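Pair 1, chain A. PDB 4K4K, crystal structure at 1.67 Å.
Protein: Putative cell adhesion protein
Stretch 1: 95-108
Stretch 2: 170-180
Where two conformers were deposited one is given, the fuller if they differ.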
# COMPACT_ATOMS: atom_id res chain seq x y z
N THR A 95 -15.13 10.27 -3.10
CA THR A 95 -14.84 11.40 -3.97
C THR A 95 -13.32 11.47 -4.20
O THR A 95 -12.55 11.59 -3.26
CB THR A 95 -15.39 12.73 -3.39
OG1 THR A 95 -16.78 12.57 -3.09
CG2 THR A 95 -15.22 13.91 -4.36
N LEU A 96 -12.92 11.40 -5.47
CA LEU A 96 -11.53 11.53 -5.85
C LEU A 96 -11.28 12.97 -6.26
O LEU A 96 -12.24 13.70 -6.53
CB LEU A 96 -11.20 10.56 -7.00
CG LEU A 96 -11.11 9.09 -6.59
CD1 LEU A 96 -11.11 8.20 -7.82
CD2 LEU A 96 -9.86 8.81 -5.70
N ALA A 97 -10.02 13.40 -6.31
CA ALA A 97 -9.72 14.74 -6.80
C ALA A 97 -9.97 14.77 -8.30
O ALA A 97 -9.88 13.72 -8.98
CB ALA A 97 -8.28 15.13 -6.46
N ASP A 98 -10.31 15.97 -8.79
CA ASP A 98 -10.63 16.25 -10.18
C ASP A 98 -9.77 15.44 -11.16
O ASP A 98 -8.54 15.45 -11.05
CB ASP A 98 -10.46 17.76 -10.44
CG ASP A 98 -11.02 18.25 -11.75
OD1 ASP A 98 -11.95 17.61 -12.27
OD2 ASP A 98 -10.56 19.31 -12.23
N GLY A 99 -10.41 14.73 -12.08
CA GLY A 99 -9.69 13.93 -13.07
C GLY A 99 -9.26 12.55 -12.61
O GLY A 99 -8.30 12.00 -13.15
N ASN A 100 -9.99 11.95 -11.62
CA ASN A 100 -9.76 10.57 -11.12
C ASN A 100 -8.39 10.45 -10.41
O ASN A 100 -7.65 9.48 -10.64
CB ASN A 100 -9.87 9.60 -12.30
CG ASN A 100 -11.28 9.64 -12.85
OD1 ASN A 100 -12.25 9.65 -12.07
ND2 ASN A 100 -11.42 9.80 -14.16
N VAL A 101 -8.12 11.39 -9.49
CA VAL A 101 -6.83 11.41 -8.80
C VAL A 101 -7.00 11.09 -7.32
O VAL A 101 -7.79 11.72 -6.62
CB VAL A 101 -6.11 12.78 -9.00
CG1 VAL A 101 -4.81 12.87 -8.19
CG2 VAL A 101 -5.83 13.03 -10.50
N TYR A 102 -6.21 10.12 -6.87
CA TYR A 102 -6.10 9.67 -5.48
C TYR A 102 -4.97 10.47 -4.84
O TYR A 102 -3.84 10.46 -5.36
CB TYR A 102 -5.84 8.17 -5.44
CG TYR A 102 -5.80 7.59 -4.05
CD1 TYR A 102 -4.68 7.74 -3.24
CD2 TYR A 102 -6.88 6.87 -3.55
CE1 TYR A 102 -4.63 7.19 -1.97
CE2 TYR A 102 -6.84 6.30 -2.26
CZ TYR A 102 -5.70 6.46 -1.48
OH TYR A 102 -5.57 5.89 -0.22
N THR A 103 -5.27 11.18 -3.74
CA THR A 103 -4.27 11.99 -3.03
C THR A 103 -3.76 11.17 -1.85
O THR A 103 -4.56 10.69 -1.05
CB THR A 103 -4.84 13.36 -2.62
OG1 THR A 103 -6.05 13.15 -1.89
CG2 THR A 103 -5.13 14.26 -3.83
N VAL A 104 -2.45 10.92 -1.81
CA VAL A 104 -1.77 10.14 -0.78
C VAL A 104 -1.29 11.05 0.33
O VAL A 104 -0.63 12.05 0.03
CB VAL A 104 -0.54 9.36 -1.39
CG1 VAL A 104 0.25 8.61 -0.32
CG2 VAL A 104 -0.94 8.41 -2.52
N ASP A 105 -1.50 10.66 1.59
CA ASP A 105 -0.94 11.33 2.76
C ASP A 105 -0.49 10.22 3.72
O ASP A 105 -1.32 9.43 4.15
CB ASP A 105 -1.94 12.32 3.41
CG ASP A 105 -1.40 13.08 4.62
OD1 ASP A 105 -0.22 12.84 5.01
OD2 ASP A 105 -2.15 13.89 5.20
N VAL A 106 0.83 10.07 3.91
CA VAL A 106 1.36 9.00 4.77
C VAL A 106 1.77 9.57 6.16
O VAL A 106 2.45 8.87 6.90
CB VAL A 106 2.51 8.17 4.11
CG1 VAL A 106 2.00 7.36 2.89
CG2 VAL A 106 3.70 9.05 3.74
N SER A 107 1.33 10.83 6.51
CA SER A 107 1.62 11.45 7.82
C SER A 107 1.00 10.64 8.95
O SER A 107 1.54 10.63 10.06
CB SER A 107 1.10 12.88 7.89
OG SER A 107 1.66 13.71 6.88
N VAL A 108 -0.17 10.01 8.69
CA VAL A 108 -0.89 9.20 9.69
C VAL A 108 -0.73 7.75 9.26
O VAL A 108 -1.26 7.33 8.23
CB VAL A 108 -2.38 9.63 9.88
CG1 VAL A 108 -3.07 8.70 10.89
CG2 VAL A 108 -2.48 11.08 10.34
N GLN A 170 11.11 12.61 5.59
CA GLN A 170 10.17 11.97 4.69
C GLN A 170 9.30 12.96 3.98
O GLN A 170 8.77 13.88 4.61
CB GLN A 170 9.24 11.01 5.46
CG GLN A 170 9.95 9.85 6.13
CD GLN A 170 10.64 8.95 5.14
OE1 GLN A 170 11.88 8.89 5.09
NE2 GLN A 170 9.87 8.28 4.30
N GLN A 171 9.06 12.72 2.69
CA GLN A 171 8.02 13.41 1.93
C GLN A 171 6.75 12.67 2.33
O GLN A 171 6.80 11.45 2.54
CB GLN A 171 8.28 13.35 0.41
CG GLN A 171 9.44 14.24 -0.04
CD GLN A 171 9.20 15.73 0.18
OE1 GLN A 171 8.06 16.21 0.20
NE2 GLN A 171 10.27 16.47 0.36
N THR A 172 5.62 13.38 2.51
CA THR A 172 4.42 12.69 2.99
C THR A 172 3.22 12.79 2.03
O THR A 172 2.23 12.08 2.23
CB THR A 172 4.01 13.24 4.36
OG1 THR A 172 3.75 14.65 4.24
CG2 THR A 172 5.05 12.95 5.46
N ALA A 173 3.32 13.61 0.96
CA ALA A 173 2.22 13.78 -0.01
C ALA A 173 2.57 13.26 -1.41
O ALA A 173 3.65 13.52 -1.92
CB ALA A 173 1.84 15.25 -0.10
N ALA A 174 1.63 12.56 -2.02
CA ALA A 174 1.79 12.07 -3.39
C ALA A 174 0.43 12.00 -4.08
O ALA A 174 -0.59 12.14 -3.43
CB ALA A 174 2.49 10.69 -3.40
N THR A 175 0.42 11.82 -5.41
CA THR A 175 -0.78 11.67 -6.21
C THR A 175 -0.67 10.43 -7.06
O THR A 175 0.43 9.96 -7.35
CB THR A 175 -1.05 12.91 -7.10
OG1 THR A 175 -0.00 13.04 -8.08
CG2 THR A 175 -1.20 14.22 -6.29
N TYR A 176 -1.81 9.95 -7.49
CA TYR A 176 -1.90 8.77 -8.35
C TYR A 176 -3.16 8.87 -9.14
O TYR A 176 -4.24 9.04 -8.57
CB TYR A 176 -1.90 7.50 -7.47
CG TYR A 176 -2.19 6.22 -8.21
CD1 TYR A 176 -1.25 5.67 -9.08
CD2 TYR A 176 -3.38 5.53 -8.01
CE1 TYR A 176 -1.51 4.49 -9.78
CE2 TYR A 176 -3.66 4.36 -8.70
CZ TYR A 176 -2.73 3.84 -9.59
OH TYR A 176 -3.00 2.68 -10.26
N ASN A 177 -3.05 8.77 -10.47
CA ASN A 177 -4.24 8.78 -11.31
C ASN A 177 -4.75 7.32 -11.39
O ASN A 177 -4.06 6.45 -11.92
CB ASN A 177 -3.97 9.40 -12.68
CG ASN A 177 -5.25 9.53 -13.47
OD1 ASN A 177 -5.95 8.55 -13.74
ND2 ASN A 177 -5.63 10.76 -13.79
N VAL A 178 -5.94 7.06 -10.84
CA VAL A 178 -6.46 5.68 -10.72
C VAL A 178 -6.84 5.06 -12.09
O VAL A 178 -6.93 3.84 -12.21
CB VAL A 178 -7.63 5.58 -9.70
CG1 VAL A 178 -7.22 6.15 -8.32
CG2 VAL A 178 -8.90 6.27 -10.23
N VAL A 179 -7.09 5.91 -13.10
CA VAL A 179 -7.45 5.43 -14.43
C VAL A 179 -6.17 5.19 -15.23
O VAL A 179 -6.07 4.15 -15.90
CB VAL A 179 -8.42 6.42 -15.14
CG1 VAL A 179 -8.60 6.09 -16.63
CG2 VAL A 179 -9.77 6.42 -14.43
N THR A 180 -5.20 6.13 -15.18
CA THR A 180 -3.90 6.02 -15.88
C THR A 180 -3.06 4.87 -15.37
O THR A 180 -2.35 4.22 -16.15
CB THR A 180 -3.05 7.31 -15.67
OG1 THR A 180 -3.83 8.43 -16.00
CG2 THR A 180 -1.77 7.33 -16.49
O HOH W 1 1.25 15.65 3.85

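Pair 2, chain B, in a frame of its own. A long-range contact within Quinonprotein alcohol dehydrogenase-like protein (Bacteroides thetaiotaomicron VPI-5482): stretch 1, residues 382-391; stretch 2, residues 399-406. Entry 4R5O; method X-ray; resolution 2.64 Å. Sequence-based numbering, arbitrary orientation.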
# COMPACT_ATOMS: atom_id res chain seq x y z
N GLN B 382 3.60 4.82 -17.00
CA GLN B 382 4.28 4.22 -18.16
C GLN B 382 3.30 3.99 -19.31
O GLN B 382 3.68 4.15 -20.47
CB GLN B 382 4.97 2.90 -17.78
CG GLN B 382 6.16 3.11 -16.82
CD GLN B 382 6.71 1.87 -16.16
OE1 GLN B 382 6.00 0.87 -15.95
NE2 GLN B 382 7.95 1.96 -15.69
N SER B 383 2.03 3.64 -19.00
CA SER B 383 0.98 3.36 -19.99
C SER B 383 -0.07 4.48 -20.10
O SER B 383 -0.77 4.55 -21.11
CB SER B 383 0.26 2.08 -19.61
OG SER B 383 -0.29 2.20 -18.30
N GLY B 384 -0.20 5.31 -19.08
CA GLY B 384 -1.21 6.37 -19.04
C GLY B 384 -2.56 5.89 -18.53
O GLY B 384 -3.53 6.64 -18.56
N GLU B 385 -2.63 4.63 -18.07
CA GLU B 385 -3.83 3.99 -17.54
C GLU B 385 -4.27 4.63 -16.22
O GLU B 385 -3.45 4.84 -15.33
CB GLU B 385 -3.58 2.48 -17.32
CG GLU B 385 -3.42 1.63 -18.58
CD GLU B 385 -2.91 0.22 -18.29
OE1 GLU B 385 -1.86 0.08 -17.63
OE2 GLU B 385 -3.55 -0.73 -18.77
N LEU B 386 -5.57 4.94 -16.11
CA LEU B 386 -6.21 5.53 -14.92
C LEU B 386 -6.94 4.45 -14.14
O LEU B 386 -7.73 3.70 -14.72
CB LEU B 386 -7.18 6.65 -15.36
CG LEU B 386 -7.90 7.48 -14.27
CD1 LEU B 386 -6.96 8.49 -13.61
CD2 LEU B 386 -9.03 8.24 -14.87
N TYR B 387 -6.67 4.35 -12.84
CA TYR B 387 -7.29 3.40 -11.95
C TYR B 387 -8.29 4.12 -11.08
O TYR B 387 -7.91 4.93 -10.23
CB TYR B 387 -6.26 2.66 -11.09
CG TYR B 387 -5.05 2.14 -11.82
CD1 TYR B 387 -5.17 1.11 -12.73
CD2 TYR B 387 -3.78 2.56 -11.49
CE1 TYR B 387 -4.06 0.60 -13.39
CE2 TYR B 387 -2.66 2.05 -12.13
CZ TYR B 387 -2.80 1.05 -13.07
OH TYR B 387 -1.71 0.49 -13.70
N VAL B 388 -9.55 3.82 -11.28
CA VAL B 388 -10.69 4.40 -10.58
C VAL B 388 -11.34 3.35 -9.68
O VAL B 388 -11.62 2.24 -10.13
CB VAL B 388 -11.69 4.93 -11.62
CG1 VAL B 388 -12.82 5.67 -10.94
CG2 VAL B 388 -11.01 5.85 -12.63
N THR B 389 -11.60 3.72 -8.40
CA THR B 389 -12.27 2.87 -7.41
C THR B 389 -13.73 3.31 -7.30
O THR B 389 -14.02 4.44 -6.93
CB THR B 389 -11.55 2.93 -6.06
OG1 THR B 389 -10.19 2.56 -6.24
CG2 THR B 389 -12.21 2.08 -5.01
N TYR B 390 -14.65 2.40 -7.66
CA TYR B 390 -16.09 2.59 -7.61
C TYR B 390 -16.74 1.77 -6.51
O TYR B 390 -16.24 0.68 -6.19
CB TYR B 390 -16.74 2.21 -8.95
CG TYR B 390 -16.35 3.04 -10.14
CD1 TYR B 390 -16.96 4.27 -10.38
CD2 TYR B 390 -15.47 2.56 -11.09
CE1 TYR B 390 -16.65 5.02 -11.51
CE2 TYR B 390 -15.15 3.30 -12.22
CZ TYR B 390 -15.74 4.54 -12.43
OH TYR B 390 -15.44 5.29 -13.54
N THR B 391 -17.89 2.26 -5.97
CA THR B 391 -18.71 1.54 -5.00
C THR B 391 -20.17 1.74 -5.36
O THR B 391 -20.61 2.88 -5.54
CB THR B 391 -18.42 1.95 -3.55
OG1 THR B 391 -17.04 1.73 -3.24
CG2 THR B 391 -19.27 1.19 -2.54
N LYS B 399 -15.21 -2.06 -6.89
CA LYS B 399 -14.38 -2.52 -7.99
C LYS B 399 -13.31 -1.49 -8.32
O LYS B 399 -13.47 -0.30 -8.01
CB LYS B 399 -15.24 -2.81 -9.23
CG LYS B 399 -16.01 -1.61 -9.77
CD LYS B 399 -16.88 -1.98 -10.95
CE LYS B 399 -17.77 -0.84 -11.36
NZ LYS B 399 -18.61 -1.24 -12.51
N ILE B 400 -12.22 -1.95 -8.95
CA ILE B 400 -11.16 -1.09 -9.47
C ILE B 400 -11.26 -1.19 -10.99
O ILE B 400 -11.10 -2.28 -11.54
CB ILE B 400 -9.73 -1.40 -8.92
CG1 ILE B 400 -9.67 -1.27 -7.40
CG2 ILE B 400 -8.71 -0.49 -9.60
CD1 ILE B 400 -8.38 -1.78 -6.79
N VAL B 401 -11.61 -0.09 -11.64
CA VAL B 401 -11.71 -0.06 -13.10
C VAL B 401 -10.47 0.64 -13.62
O VAL B 401 -10.13 1.73 -13.15
CB VAL B 401 -13.03 0.58 -13.61
CG1 VAL B 401 -13.07 0.57 -15.14
CG2 VAL B 401 -14.24 -0.16 -13.05
N VAL B 402 -9.76 -0.02 -14.53
CA VAL B 402 -8.54 0.45 -15.18
C VAL B 402 -8.92 0.90 -16.57
O VAL B 402 -9.32 0.07 -17.40
CB VAL B 402 -7.41 -0.63 -15.19
CG1 VAL B 402 -6.18 -0.13 -15.95
CG2 VAL B 402 -7.05 -1.11 -13.79
N TYR B 403 -8.85 2.22 -16.82
CA TYR B 403 -9.15 2.85 -18.10
C TYR B 403 -7.88 3.13 -18.89
O TYR B 403 -6.85 3.42 -18.31
CB TYR B 403 -9.91 4.17 -17.91
CG TYR B 403 -11.29 4.05 -17.30
CD1 TYR B 403 -12.40 3.77 -18.10
CD2 TYR B 403 -11.51 4.30 -15.95
CE1 TYR B 403 -13.68 3.69 -17.56
CE2 TYR B 403 -12.79 4.22 -15.39
CZ TYR B 403 -13.87 3.90 -16.20
OH TYR B 403 -15.14 3.84 -15.68
N SER B 404 -7.97 3.11 -20.21
CA SER B 404 -6.85 3.50 -21.06
C SER B 404 -6.78 5.03 -21.15
O SER B 404 -7.73 5.69 -20.71
CB SER B 404 -7.01 2.86 -22.45
OG SER B 404 -8.19 3.33 -23.10
N LYS B 405 -5.70 5.60 -21.74
CA LYS B 405 -5.56 7.05 -21.97
C LYS B 405 -6.81 7.64 -22.64
O LYS B 405 -7.15 8.80 -22.41
CB LYS B 405 -4.35 7.36 -22.88
CG LYS B 405 -2.98 6.81 -22.50
CD LYS B 405 -1.86 7.29 -23.46
CE LYS B 405 -1.97 6.84 -24.91
NZ LYS B 405 -0.94 7.47 -25.78
N ASP B 406 -7.48 6.81 -23.48
CA ASP B 406 -8.65 7.10 -24.30
C ASP B 406 -9.99 6.77 -23.59
O ASP B 406 -11.04 6.92 -24.20
CB ASP B 406 -8.55 6.28 -25.59
CG ASP B 406 -7.21 6.40 -26.30
OD1 ASP B 406 -6.85 7.54 -26.71
OD2 ASP B 406 -6.52 5.36 -26.46

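An antiparallel strand pair fixes where the backbone goes but leaves open how the space above and below it is filled, and pairs 1 and 2 illustrate the principle well. Fourteen central residues superpose with an RMSD of 0.6 Å, and the strand axes approach to 4.6 Å in both, at 158° in pair 1 and 152° in pair 2. The buried areas are nearly equal as well, 681 and 689 Å².

The shared frame is a ladder of main-chain hydrogen bonds. In pair 1, Y102(A) N donates to Y176(A) O at 2.8 Å and V104(A) N to A174(A) O at 2.8 Å, each answered by a bond in the reverse direction. The matching rungs in pair 2 join L386(B) with Y403(B) and V388(B) with V401(B); there V388(B) N lies 2.9 Å from V401(B) O. A further rung runs from V106(A) N to T172(A) O and, at the equivalent place, from Y390(B) N to K399(B) O, both 3.0 Å. Because neighbouring residues alternate in direction, matched side chains within the strands fall on the same face in each pair.

The face bearing V104(A) and A174(A) shows the divergence most clearly. In pair 1 these side chains meet CB to CB at 3.9 Å, while V178(A), beyond the strand, brings its CG1 to 3.8 Å from Y102(A) CB. The Y176(A) ring presents its edge to that same CB. In pair 2, Y403(B) takes the position of Y176(A), but its chi1 is m rather than t, and the side-chain centres lie 4.4 Å apart. Its ring runs along the ladder, so that CE2 packs 3.7 Å from V388(B) CG2. Y390(B), matching V106(A), places CD2 3.6 Å from V401(B) CG2, and the two tyrosines join through a hydrogen bond of 2.6 Å between Y390(B) OH and Y403(B) OH. Both faces thus carry two tyrosines, but only in pair 2 do they meet through their hydroxyls.

On the opposite face, T175(A) and V402(B) coincide but meet different neighbours. V101(A) CG1 lies 3.9 Å from T175(A) CB, and at the matching place E385(B) OE2 lies 3.9 Å from V402(B) CG1. Y387(B), at the position of T103(A), adds a ring whose CD1 is 3.1 Å from V402(B) CG2, a tight fit at the ring edge.

The ends differ too. N177(A) ND2 makes a weak hydrogen bond to G99(A) O at 3.0 Å. N100(A) is matched by G384(B), where a CB would lie only 2.6 Å from K405(B) CG, a clash that the absent side chain avoids.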